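Local coordinates for sensor protein (Shewanella oneidensis, PDB 3LIC), which probably senses an extracellular signal through its PDC-fold domain, the outer part of a transmembrane histidine kinase of a two-component system, at residues 12-17 with 256-261; 27-32 with 250-255; 130-135 with 165-170; 222-227 with 244-249; 233-236 with 240-243. All coordinates share one frame; numbering follows the deposited sequence.

Contact 1: residues 12-17 with 256-261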
# COMPACT_ATOMS: atom_id res chain seq x y z
N GLU A 12 9.25 5.59 25.08
CA GLU A 12 9.91 6.69 24.37
C GLU A 12 10.62 6.11 23.15
O GLU A 12 10.59 6.68 22.11
CB GLU A 12 10.87 7.45 25.29
CG GLU A 12 10.12 8.01 26.50
CD GLU A 12 11.00 8.83 27.44
OE1 GLU A 12 12.23 8.54 27.51
OE2 GLU A 12 10.43 9.74 28.09
N ASN A 13 11.21 4.93 23.31
CA ASN A 13 11.94 4.29 22.24
C ASN A 13 10.96 3.82 21.17
O ASN A 13 11.20 4.01 20.01
CB ASN A 13 12.74 3.09 22.74
CG ASN A 13 13.88 3.49 23.66
OD1 ASN A 13 14.23 4.66 23.77
ND2 ASN A 13 14.45 2.51 24.36
N LEU A 14 9.85 3.23 21.60
CA LEU A 14 8.81 2.80 20.66
C LEU A 14 8.28 4.01 19.91
O LEU A 14 8.00 3.87 18.71
CB LEU A 14 7.65 2.02 21.32
CG LEU A 14 7.94 0.58 21.73
CD1 LEU A 14 6.84 0.08 22.68
CD2 LEU A 14 8.14 -0.45 20.56
N ALA A 15 8.16 5.18 20.58
CA ALA A 15 7.63 6.40 19.92
C ALA A 15 8.60 6.84 18.84
O ALA A 15 8.18 7.35 17.80
CB ALA A 15 7.44 7.57 20.91
N GLN A 16 9.89 6.68 19.11
CA GLN A 16 10.84 7.08 18.13
C GLN A 16 10.74 6.15 16.92
O GLN A 16 10.80 6.60 15.78
CB GLN A 16 12.25 7.10 18.68
CG GLN A 16 12.66 8.48 19.22
CD GLN A 16 14.14 8.56 19.42
OE1 GLN A 16 14.85 9.25 18.66
NE2 GLN A 16 14.63 7.82 20.39
N GLU A 17 10.57 4.85 17.16
CA GLU A 17 10.53 3.91 16.07
C GLU A 17 9.34 4.11 15.18
O GLU A 17 9.49 4.03 13.98
CB GLU A 17 10.48 2.50 16.60
CG GLU A 17 11.81 2.06 17.04
CD GLU A 17 11.75 0.76 17.74
OE1 GLU A 17 10.93 -0.09 17.36
OE2 GLU A 17 12.54 0.57 18.70
N VAL A 256 1.02 3.94 11.45
CA VAL A 256 1.98 2.89 11.57
C VAL A 256 1.94 2.56 13.02
O VAL A 256 2.00 3.46 13.85
CB VAL A 256 3.36 3.39 11.21
CG1 VAL A 256 4.43 2.41 11.69
CG2 VAL A 256 3.43 3.58 9.66
N VAL A 257 1.80 1.28 13.32
CA VAL A 257 1.84 0.82 14.70
C VAL A 257 3.07 -0.06 14.92
O VAL A 257 3.25 -1.05 14.22
CB VAL A 257 0.60 -0.05 15.02
CG1 VAL A 257 0.61 -0.48 16.52
CG2 VAL A 257 -0.68 0.69 14.63
N VAL A 258 3.92 0.30 15.87
CA VAL A 258 5.04 -0.57 16.30
C VAL A 258 4.69 -1.17 17.67
O VAL A 258 4.31 -0.47 18.60
CB VAL A 258 6.36 0.23 16.44
CG1 VAL A 258 7.52 -0.71 16.87
CG2 VAL A 258 6.69 0.97 15.10
N MSE A 259 4.78 -2.48 17.79
CA MSE A 259 4.37 -3.18 19.00
C MSE A 259 5.37 -4.29 19.21
O MSE A 259 5.76 -4.95 18.24
CB MSE A 259 2.98 -3.75 18.83
CG MSE A 259 2.93 -4.84 17.83
SE MSE A 259 1.18 -4.94 16.91
CE MSE A 259 1.68 -3.95 15.32
N VAL A 260 5.81 -4.49 20.46
CA VAL A 260 6.72 -5.59 20.81
C VAL A 260 6.20 -6.26 22.09
O VAL A 260 5.67 -5.59 22.97
CB VAL A 260 8.15 -5.05 21.02
CG1 VAL A 260 9.19 -6.20 21.25
CG2 VAL A 260 8.57 -4.14 19.86
N PRO A 261 6.28 -7.59 22.17
CA PRO A 261 5.74 -8.17 23.43
C PRO A 261 6.45 -7.56 24.63
O PRO A 261 7.65 -7.30 24.58
CB PRO A 261 6.07 -9.65 23.32
CG PRO A 261 6.15 -9.89 21.71
CD PRO A 261 6.71 -8.60 21.16
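Leu14 of helix 12-17 and Val258 of strand 256-261 mark the nearest approach of the two backbones, with Leu14 CA 6.7 Å from Val258 CA. The axes of the short helical and strand segments come within 8.5 Å and run in largely opposed directions, at 143°. The strand offers the helix every second residue, Val258 and Val260, while the helix answers with Leu14 and Glu17, one turn apart on the same flank.

The leucine reaches across with one branch. Its CG lies beside the backbone N (chi1 -75°), and CD2 rests against two valine methyls, touching Val258 CG1 at 3.8 Å and Val260 CG2 at the same distance. Val258 CG1, extended away from its own backbone N, is shared: it also takes Glu17 OE1 at 3.5 Å, the glutamate chain coming in nearly at right angles to the valine. The second methyl of Val258, CG2, faces the helix backbone, 4.1 Å from Glu17 C.

Leu14 also rests on Leu243 and Ser245 of the adjacent strand 241-248, and Leu265 of the C-terminal helix 262-268 touches both Leu14 and Val260. The long N-terminal helix thus lies against the second sheet of the chain, an association characteristic of PDC-type sensor domains.

No hydrogen bond joins the two segments. Cohesion here rests on buried aliphatic carbons, and the glutamate at the margin adds a van der Waals touch but no polar tie, so these two segments are held by fit and not by directional bonds.

Contact 2: residues 27-32 with 250-255; sequences FLLEHA and AKLKWR
Loop 250-255, the hairpin connection between strands 241-248 and 255-261 of the second sheet, docks Leu252 and Trp254 onto Leu29 of the long helix 2-46. Leu29 CD1 stands over one face of the Trp254 indole, 3.3 Å above its plane and offset toward the rim, with Trp254 CE3 at 3.5 Å. Its other branch reaches the same six-membered ring, Leu29 CD2 lying 3.8 Å from Trp254 CZ3. Leu252 CD1 closes in on Leu29 CD1 at 3.7 Å, so one methyl of the helix is shared by two loop side chains. Trp254 also meets Trp132 of the first sheet edge-to-face. Without the indole of Trp254, as with an alanine here, a gap is likely to open beside both Leu29 methyls, and Trp132 would lose one of its aromatic neighbours.

The margin is polar. A water donates to Glu30 OE2 (2.7 Å) and to Ala250 O (2.6 Å), and the same carboxylate oxygen receives Gln26 NE2 from one turn earlier. Lys251 NZ remains 4.1 Å from Glu30 OE2, beyond salt-bridge range, where its charge would still be expected to favour the ionised acid. Apolar carbon therefore fills the inner side of the contact, while the outer side is tied through water.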
# COMPACT_ATOMS: atom_id res chain seq x y z
N PHE A 27 7.45 8.96 2.78
CA PHE A 27 8.23 9.22 1.61
C PHE A 27 8.02 8.12 0.51
O PHE A 27 7.99 8.44 -0.66
CB PHE A 27 9.71 9.52 2.00
CG PHE A 27 9.86 10.87 2.68
CD1 PHE A 27 9.74 12.06 1.93
CD2 PHE A 27 10.12 10.96 4.03
CE1 PHE A 27 9.84 13.30 2.55
CE2 PHE A 27 10.22 12.19 4.65
CZ PHE A 27 10.07 13.37 3.90
N LEU A 28 7.80 6.86 0.90
CA LEU A 28 7.54 5.78 -0.01
C LEU A 28 6.24 6.02 -0.77
O LEU A 28 6.18 5.85 -1.99
CB LEU A 28 7.44 4.48 0.77
CG LEU A 28 7.05 3.22 -0.05
CD1 LEU A 28 8.05 2.99 -1.21
CD2 LEU A 28 6.98 1.99 0.81
N LEU A 29 5.19 6.44 -0.05
CA LEU A 29 3.85 6.56 -0.64
C LEU A 29 3.79 7.83 -1.48
O LEU A 29 3.21 7.85 -2.56
CB LEU A 29 2.78 6.60 0.49
CG LEU A 29 2.59 5.33 1.37
CD1 LEU A 29 1.59 5.60 2.52
CD2 LEU A 29 2.12 4.14 0.56
N GLU A 30 4.49 8.88 -1.04
CA GLU A 30 4.52 10.08 -1.84
C GLU A 30 5.36 9.86 -3.11
O GLU A 30 5.03 10.44 -4.16
CB GLU A 30 5.02 11.30 -1.05
CG GLU A 30 4.10 11.60 0.13
CD GLU A 30 4.60 12.77 0.99
OE1 GLU A 30 5.76 13.16 0.80
OE2 GLU A 30 3.83 13.27 1.86
N HIS A 31 6.46 9.09 -3.03
CA HIS A 31 7.24 8.76 -4.23
C HIS A 31 6.36 8.02 -5.28
O HIS A 31 6.36 8.32 -6.46
CB HIS A 31 8.47 7.93 -3.83
CG HIS A 31 9.34 7.56 -4.99
ND1 HIS A 31 10.13 6.42 -5.01
CD2 HIS A 31 9.51 8.15 -6.18
CE1 HIS A 31 10.76 6.33 -6.17
NE2 HIS A 31 10.41 7.39 -6.89
N ALA A 32 5.57 7.06 -4.83
CA ALA A 32 4.69 6.28 -5.71
C ALA A 32 3.59 7.18 -6.32
O ALA A 32 3.30 7.10 -7.51
CB ALA A 32 4.03 5.13 -4.90
N ALA A 250 1.48 11.86 7.65
CA ALA A 250 0.97 13.19 7.32
C ALA A 250 0.11 13.18 6.05
O ALA A 250 0.50 12.57 5.04
CB ALA A 250 2.13 14.11 7.18
N LYS A 251 -1.07 13.80 6.09
CA LYS A 251 -1.95 14.02 4.91
C LYS A 251 -2.83 12.82 4.60
O LYS A 251 -4.04 12.97 4.46
CB LYS A 251 -1.18 14.33 3.62
CG LYS A 251 -0.41 15.61 3.57
CD LYS A 251 -0.45 16.14 2.14
CE LYS A 251 0.46 17.36 2.01
NZ LYS A 251 1.83 16.87 2.31
N LEU A 252 -2.21 11.64 4.43
CA LEU A 252 -2.97 10.44 4.21
C LEU A 252 -3.67 9.97 5.47
O LEU A 252 -4.78 9.46 5.41
CB LEU A 252 -2.03 9.34 3.67
CG LEU A 252 -1.47 9.57 2.25
CD1 LEU A 252 -0.21 8.77 2.14
CD2 LEU A 252 -2.48 9.21 1.10
N LYS A 253 -3.01 10.15 6.61
CA LYS A 253 -3.59 9.82 7.91
C LYS A 253 -3.66 8.33 8.04
O LYS A 253 -4.43 7.79 8.83
CB LYS A 253 -4.99 10.42 8.02
CG LYS A 253 -4.92 11.91 8.22
CD LYS A 253 -5.96 12.56 7.36
CE LYS A 253 -6.24 13.94 7.91
NZ LYS A 253 -6.37 13.71 9.38
N TRP A 254 -2.87 7.63 7.23
CA TRP A 254 -2.61 6.26 7.60
C TRP A 254 -1.83 6.29 8.92
O TRP A 254 -1.19 7.33 9.27
CB TRP A 254 -1.80 5.56 6.52
CG TRP A 254 -2.49 5.48 5.21
CD1 TRP A 254 -3.62 6.18 4.81
CD2 TRP A 254 -2.08 4.69 4.09
NE1 TRP A 254 -3.92 5.84 3.51
CE2 TRP A 254 -2.99 4.93 3.05
CE3 TRP A 254 -1.05 3.77 3.88
CZ2 TRP A 254 -2.88 4.33 1.81
CZ3 TRP A 254 -0.95 3.17 2.66
CH2 TRP A 254 -1.84 3.45 1.64
N ARG A 255 -1.91 5.14 9.63
CA ARG A 255 -1.17 4.85 10.86
C ARG A 255 -0.10 3.74 10.76
O ARG A 255 -0.31 2.69 10.15
CB ARG A 255 -2.11 4.46 11.99
CG ARG A 255 -2.56 5.63 12.91
CD ARG A 255 -3.53 6.56 12.22
NE ARG A 255 -4.63 5.87 11.54
CZ ARG A 255 -5.73 5.41 12.13
NH1 ARG A 255 -5.87 5.50 13.44
NH2 ARG A 255 -6.67 4.82 11.40
O HOH W 1 1.81 11.77 2.88

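Contact 3: residues 130-135 with 165-170; sequences GYWSKA and VDLALD. With EDO (1,2-ethanediol), chain B.
Trp132 and Leu167 touch although their strands are not neighbours: strand 145-153 runs between them, and the nearest CA atoms, those of Ala135 and Leu169, are 8.2 Å apart. Only side chains bridge the gap. The six-membered ring of Trp132 meets one leucine branch, with Trp132 CH2 3.7 Å from Leu167 CD1. The indole gets there because its CG lies beside the backbone N (chi1 -80°) and the ring is swung out over the intervening strand, crossing the leucine side chain at about a right angle. A second, looser touch joins Ala135 CB to Leu169 CD1 at 4.1 Å.

Asp166 turns to the other side of the sheet from Leu167, where its carboxylate holds a molecule of 1,2-ethanediol. The glycol donates O2 to Asp166 OD1 at 2.7 Å and O1 to Asp166 OD2, an atom less surely placed. Tyr93 OH also bonds Asp166 OD1, while Thr164 OG1 and Tyr136 OH complete the grip on the diol. The glycol probably came from the crystallisation liquor, but its place, on the face turned away from the long helix, is consistent with the pocket in which related PDC domains take small ligands. Nearby, Ser133 OG donates to Lys134 O at 2.9 Å and accepts from Thr148 N, tying the edge strand to its neighbour.

On the opposite face Ile147 of strand 145-153 touches both Trp132 and Leu167, Leu29 of helix 2-46 packs against the same pair, and Val201 of helix 198-201 lies against Ala135 and Leu169.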
# COMPACT_ATOMS: atom_id res chain seq x y z
N GLY A 130 -6.16 10.82 -8.45
CA GLY A 130 -5.44 9.66 -7.93
C GLY A 130 -6.03 9.04 -6.68
O GLY A 130 -6.69 9.71 -5.88
N TYR A 131 -5.80 7.75 -6.49
CA TYR A 131 -6.55 6.97 -5.55
C TYR A 131 -5.69 5.77 -5.05
O TYR A 131 -5.16 5.04 -5.89
CB TYR A 131 -7.77 6.44 -6.38
CG TYR A 131 -8.45 5.36 -5.63
CD1 TYR A 131 -9.26 5.72 -4.53
CD2 TYR A 131 -8.29 4.03 -5.94
CE1 TYR A 131 -9.94 4.79 -3.74
CE2 TYR A 131 -8.97 3.03 -5.11
CZ TYR A 131 -9.79 3.48 -4.00
OH TYR A 131 -10.51 2.67 -3.16
N TRP A 132 -5.58 5.50 -3.73
CA TRP A 132 -4.99 4.24 -3.26
C TRP A 132 -6.04 3.15 -3.15
O TRP A 132 -7.10 3.42 -2.65
CB TRP A 132 -4.37 4.38 -1.87
CG TRP A 132 -3.05 4.99 -1.93
CD1 TRP A 132 -2.76 6.29 -1.63
CD2 TRP A 132 -1.80 4.37 -2.32
NE1 TRP A 132 -1.41 6.52 -1.83
CE2 TRP A 132 -0.80 5.36 -2.22
CE3 TRP A 132 -1.45 3.07 -2.77
CZ2 TRP A 132 0.56 5.12 -2.57
CZ3 TRP A 132 -0.06 2.80 -3.07
CH2 TRP A 132 0.90 3.82 -2.99
N SER A 133 -5.77 1.93 -3.58
CA SER A 133 -6.74 0.84 -3.33
C SER A 133 -6.56 0.27 -1.90
O SER A 133 -5.51 0.51 -1.23
CB SER A 133 -6.45 -0.28 -4.32
OG SER A 133 -5.18 -0.82 -3.91
N LYS A 134 -7.53 -0.50 -1.43
CA LYS A 134 -7.35 -1.30 -0.23
C LYS A 134 -6.32 -2.42 -0.60
O LYS A 134 -6.00 -2.64 -1.81
CB LYS A 134 -8.71 -1.94 0.19
CG LYS A 134 -9.26 -3.00 -0.83
CD LYS A 134 -10.78 -3.31 -0.66
CE LYS A 134 -11.04 -4.82 -0.55
NZ LYS A 134 -10.21 -5.56 -1.56
N ALA A 135 -5.86 -3.14 0.41
CA ALA A 135 -4.96 -4.27 0.19
C ALA A 135 -5.68 -5.40 -0.55
O ALA A 135 -6.81 -5.76 -0.21
CB ALA A 135 -4.41 -4.79 1.52
N VAL A 165 0.83 2.30 -9.81
CA VAL A 165 2.09 1.77 -9.25
C VAL A 165 1.59 0.79 -8.16
O VAL A 165 0.63 1.10 -7.42
CB VAL A 165 3.05 2.90 -8.69
CG1 VAL A 165 4.31 2.34 -8.13
CG2 VAL A 165 3.57 3.75 -9.82
N ASP A 166 2.18 -0.41 -8.12
CA ASP A 166 1.91 -1.41 -7.07
C ASP A 166 3.07 -1.43 -6.08
O ASP A 166 4.26 -1.39 -6.46
CB ASP A 166 1.79 -2.85 -7.67
CG ASP A 166 0.65 -2.97 -8.67
OD1 ASP A 166 0.68 -3.92 -9.49
OD2 ASP A 166 -0.30 -2.12 -8.62
N LEU A 167 2.71 -1.53 -4.80
CA LEU A 167 3.69 -1.72 -3.75
C LEU A 167 3.42 -3.08 -3.10
O LEU A 167 2.33 -3.30 -2.58
CB LEU A 167 3.56 -0.61 -2.70
CG LEU A 167 3.81 0.83 -3.15
CD1 LEU A 167 3.69 1.68 -1.85
CD2 LEU A 167 5.21 1.02 -3.78
N ALA A 168 4.40 -3.98 -3.11
CA ALA A 168 4.20 -5.33 -2.57
C ALA A 168 4.16 -5.25 -1.04
O ALA A 168 5.08 -4.66 -0.43
CB ALA A 168 5.35 -6.25 -3.02
N LEU A 169 3.14 -5.81 -0.39
CA LEU A 169 3.11 -5.65 1.07
C LEU A 169 4.24 -6.35 1.75
O LEU A 169 4.69 -5.86 2.80
CB LEU A 169 1.83 -6.19 1.71
CG LEU A 169 0.50 -5.67 1.19
CD1 LEU A 169 -0.57 -6.15 2.17
CD2 LEU A 169 0.40 -4.21 1.04
N ASP A 170 4.67 -7.50 1.24
CA ASP A 170 5.81 -8.21 1.90
C ASP A 170 7.03 -7.32 2.08
O ASP A 170 7.87 -7.57 2.96
CB ASP A 170 6.21 -9.51 1.16
CG ASP A 170 5.18 -10.65 1.38
OD1 ASP A 170 4.30 -10.54 2.30
OD2 ASP A 170 5.24 -11.66 0.63
C1 EDO B . -2.67 -3.00 -11.14
O1 EDO B . -1.55 -2.09 -11.00
C2 EDO B . -2.23 -4.46 -11.13
O2 EDO B . -1.79 -4.83 -9.80

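Contact 4: residues 222-227 with 244-249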
# COMPACT_ATOMS: atom_id res chain seq x y z
N THR A 222 -9.30 3.04 21.55
CA THR A 222 -9.71 4.46 21.47
C THR A 222 -8.71 5.27 20.69
O THR A 222 -9.05 6.11 19.84
CB THR A 222 -9.84 5.14 22.86
OG1 THR A 222 -10.74 4.38 23.67
CG2 THR A 222 -10.36 6.56 22.73
N LEU A 223 -7.45 5.03 21.02
CA LEU A 223 -6.33 5.56 20.26
C LEU A 223 -6.53 5.32 18.74
O LEU A 223 -6.42 6.25 17.92
CB LEU A 223 -5.06 4.87 20.76
CG LEU A 223 -3.85 5.63 20.31
CD1 LEU A 223 -4.10 7.13 20.59
CD2 LEU A 223 -2.68 5.07 21.06
N LEU A 224 -6.80 4.08 18.38
CA LEU A 224 -7.04 3.77 16.96
C LEU A 224 -8.25 4.53 16.42
O LEU A 224 -8.10 5.23 15.45
CB LEU A 224 -7.13 2.24 16.72
CG LEU A 224 -5.83 1.42 17.02
CD1 LEU A 224 -6.01 -0.05 16.75
CD2 LEU A 224 -4.56 1.92 16.28
N ASN A 225 -9.42 4.43 17.08
CA ASN A 225 -10.66 5.20 16.69
C ASN A 225 -10.56 6.72 16.63
O ASN A 225 -11.15 7.34 15.79
CB ASN A 225 -11.81 4.88 17.63
CG ASN A 225 -12.16 3.42 17.62
OD1 ASN A 225 -11.94 2.73 16.63
ND2 ASN A 225 -12.70 2.93 18.74
N ASP A 226 -9.84 7.31 17.55
CA ASP A 226 -9.68 8.76 17.52
C ASP A 226 -8.76 9.19 16.39
O ASP A 226 -8.69 10.36 16.07
CB ASP A 226 -9.14 9.30 18.85
CG ASP A 226 -10.19 9.22 20.01
OD1 ASP A 226 -11.38 8.85 19.80
OD2 ASP A 226 -9.79 9.51 21.15
N GLY A 227 -8.06 8.23 15.78
CA GLY A 227 -7.10 8.60 14.74
C GLY A 227 -6.01 9.52 15.27
O GLY A 227 -5.64 10.49 14.63
N ALA A 244 2.79 -0.72 22.58
CA ALA A 244 2.60 -0.30 21.16
C ALA A 244 2.67 1.20 21.06
O ALA A 244 2.34 1.93 22.01
CB ALA A 244 1.28 -0.77 20.65
N SER A 245 3.11 1.65 19.91
CA SER A 245 3.16 3.05 19.64
C SER A 245 2.61 3.27 18.25
O SER A 245 3.02 2.59 17.31
CB SER A 245 4.60 3.54 19.72
OG SER A 245 4.67 4.90 19.44
N VAL A 246 1.70 4.23 18.14
CA VAL A 246 0.97 4.53 16.92
C VAL A 246 1.49 5.86 16.46
O VAL A 246 1.55 6.78 17.24
CB VAL A 246 -0.53 4.73 17.25
CG1 VAL A 246 -1.36 5.20 16.00
CG2 VAL A 246 -1.12 3.48 17.89
N ALA A 247 1.84 5.97 15.17
CA ALA A 247 2.24 7.25 14.60
C ALA A 247 1.40 7.46 13.36
O ALA A 247 1.06 6.51 12.65
CB ALA A 247 3.69 7.26 14.25
N GLU A 248 1.09 8.72 13.10
CA GLU A 248 0.31 9.07 11.94
C GLU A 248 1.17 9.41 10.69
O GLU A 248 2.27 9.98 10.78
CB GLU A 248 -0.61 10.22 12.30
CG GLU A 248 -1.51 10.57 11.16
CD GLU A 248 -2.78 11.21 11.62
OE1 GLU A 248 -3.75 10.45 11.87
OE2 GLU A 248 -2.80 12.45 11.75
N VAL A 249 0.70 8.99 9.52
CA VAL A 249 1.30 9.48 8.26
C VAL A 249 0.66 10.83 7.82
O VAL A 249 -0.57 10.95 7.65
CB VAL A 249 1.12 8.45 7.19
CG1 VAL A 249 1.71 8.93 5.89
CG2 VAL A 249 1.75 7.16 7.62
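Leu223 and Leu224, in the last turn of helix 218-226, pack on Val246 of strand 241-248, a helix-on-sheet contact that ends in a Schellman motif at Gly227. The two leucines reach the same methyl from different rotamers. Leu223 carries its CG opposite the backbone N (chi1 -164°), and the chain slides past the valine in the opposing direction until Leu223 CD2 lies 3.9 Å from Val246 CG2. In Leu224 the CG is instead beside the backbone N (chi1 -64°); this side chain slants across the valine and brings Leu224 CD2 to 4.1 Å from Val246 CG2. Val246 places CG2 beside its own backbone N, on the side turned to the helix, and Phe220 from the preceding turn of the helix also leans on this valine.

At the helix end Gly227 takes positive phi, a conformation that favours glycine, and Gly227 N bonds back to Leu224 O at 3.0 Å. That carbonyl also receives Arg255 NH1 from strand 255-261. Glu248, with an extended chain, reaches toward this turn, yet no bond forms there: Gly227 O and Glu248 OE1, both acceptors, lie 3.3 Å apart.

Contact 5: residues 233-236 with 240-243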
# COMPACT_ATOMS: atom_id res chain seq x y z
N SER A 233 -0.73 -0.16 25.69
CA SER A 233 -0.57 -1.58 25.53
C SER A 233 -1.86 -2.26 25.12
O SER A 233 -2.91 -1.60 24.89
CB SER A 233 0.01 -2.25 26.77
OG SER A 233 -0.78 -1.91 27.86
N PHE A 234 -1.74 -3.57 24.97
CA PHE A 234 -2.84 -4.40 24.50
C PHE A 234 -2.44 -5.85 24.59
O PHE A 234 -1.25 -6.14 24.77
CB PHE A 234 -3.28 -3.99 23.09
CG PHE A 234 -2.47 -4.60 22.01
CD1 PHE A 234 -2.71 -5.90 21.61
CD2 PHE A 234 -1.50 -3.86 21.36
CE1 PHE A 234 -1.99 -6.46 20.58
CE2 PHE A 234 -0.78 -4.42 20.35
CZ PHE A 234 -1.03 -5.73 19.96
N VAL A 235 -3.45 -6.74 24.57
CA VAL A 235 -3.24 -8.21 24.45
C VAL A 235 -3.72 -8.76 23.08
O VAL A 235 -4.69 -8.24 22.48
CB VAL A 235 -3.91 -9.02 25.60
CG1 VAL A 235 -3.62 -8.40 26.95
CG2 VAL A 235 -5.41 -9.12 25.39
N ASP A 236 -3.04 -9.79 22.59
CA ASP A 236 -3.52 -10.48 21.39
C ASP A 236 -4.36 -11.67 21.84
O ASP A 236 -4.59 -11.83 23.05
CB ASP A 236 -2.36 -10.90 20.46
CG ASP A 236 -1.48 -11.99 21.06
OD1 ASP A 236 -1.71 -12.53 22.18
OD2 ASP A 236 -0.49 -12.30 20.37
N THR A 240 -0.88 -12.59 24.95
CA THR A 240 0.41 -11.90 25.11
C THR A 240 0.18 -10.37 25.17
O THR A 240 -0.52 -9.80 24.32
CB THR A 240 1.37 -12.25 23.95
OG1 THR A 240 1.41 -13.66 23.79
CG2 THR A 240 2.80 -11.67 24.20
N VAL A 241 0.77 -9.72 26.18
CA VAL A 241 0.72 -8.25 26.30
C VAL A 241 1.81 -7.57 25.47
O VAL A 241 2.99 -7.95 25.57
CB VAL A 241 0.91 -7.81 27.79
CG1 VAL A 241 0.57 -6.32 27.98
CG2 VAL A 241 0.02 -8.65 28.67
N TYR A 242 1.43 -6.58 24.67
CA TYR A 242 2.37 -5.78 23.89
C TYR A 242 2.38 -4.36 24.42
O TYR A 242 1.35 -3.87 24.86
CB TYR A 242 1.92 -5.72 22.42
CG TYR A 242 2.06 -7.02 21.70
CD1 TYR A 242 3.12 -7.25 20.83
CD2 TYR A 242 1.13 -8.01 21.88
CE1 TYR A 242 3.25 -8.47 20.16
CE2 TYR A 242 1.24 -9.19 21.24
CZ TYR A 242 2.30 -9.43 20.38
OH TYR A 242 2.36 -10.63 19.74
N LEU A 243 3.51 -3.68 24.32
CA LEU A 243 3.53 -2.25 24.36
C LEU A 243 3.56 -1.76 22.90
O LEU A 243 4.26 -2.36 22.06
CB LEU A 243 4.76 -1.76 25.16
CG LEU A 243 4.59 -1.54 26.69
CD1 LEU A 243 3.84 -2.63 27.39
CD2 LEU A 243 5.95 -1.28 27.33
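Asp236 OD1 accepts the backbone Thr240 N at 2.9 Å, the amide approaching from above the carboxylate plane, and also takes a weak bond from Lys238 N in the turn. The CG of Asp236 stands between backbone N and carbonyl carbon (chi1 68°), which folds the carboxylate back over the turn. Its other oxygen, Asp236 OD2, lies at the edge of the Tyr242 ring and receives a weak bond from Tyr242 OH at 3.4 Å. Asp236 and Thr240 are also joined through the main chain, Asp236 N donating to Thr240 O at 3.1 Å. Were the carboxylate of Asp236 lost to a leucine, Thr240 N would probably be left without its acceptor and the tyrosine hydroxyl without this tether.

Further along, Tyr242 N meets Phe234 O at 2.7 Å and nearly straight, 170° at the hydrogen. Phe234 and Tyr242 form a hydrogen-bonded antiparallel pair whose rings share one face of the sheet. Their planes are almost parallel, 10° apart, but slid so that they barely overlap, the centroids being 5.0 Å apart. What covers the Phe234 face is instead Tyr242 CB, a CH-pi contact 4.0 Å from the ring centroid. Phe220 of helix 218-226 stacks on the phenylalanine as well.

The opposite face carries the non-hydrogen-bonded pair Val235 and Val241, where Val235 CG1 touches Val241 CG2 at 4.0 Å. Cross-strand pairs alternating in this way, with a side-chain carboxylate bonded across the connection, make this the turn end of a β hairpin, that of strands 230-235 and 241-248.

Overall arrangement
Contacts 1, 4 and 5 all belong to the second sheet: contact 1 lays the long helix on one face, contact 4 sets helix 218-226 on the other, and contact 5 closes the hairpin at the sheet's edge. Strand 241-248 serves both 4 and 5, and its backbone bonds to strand 255-261 connect them to contact 1. Helix 2-46 is common to contacts 1 and 2, whose centres are 19 Å apart. Contact 2 touches contact 3 through Leu29, Trp132 and Trp254, joining the two sheets. Contacts 1 and 3 are buried and mainly apolar, with a glutamate at the margin of contact 1; contact 2 adds a water bridge, contact 4 lies at the surface, and contact 5 alone has direct hydrogen bonds across its segments.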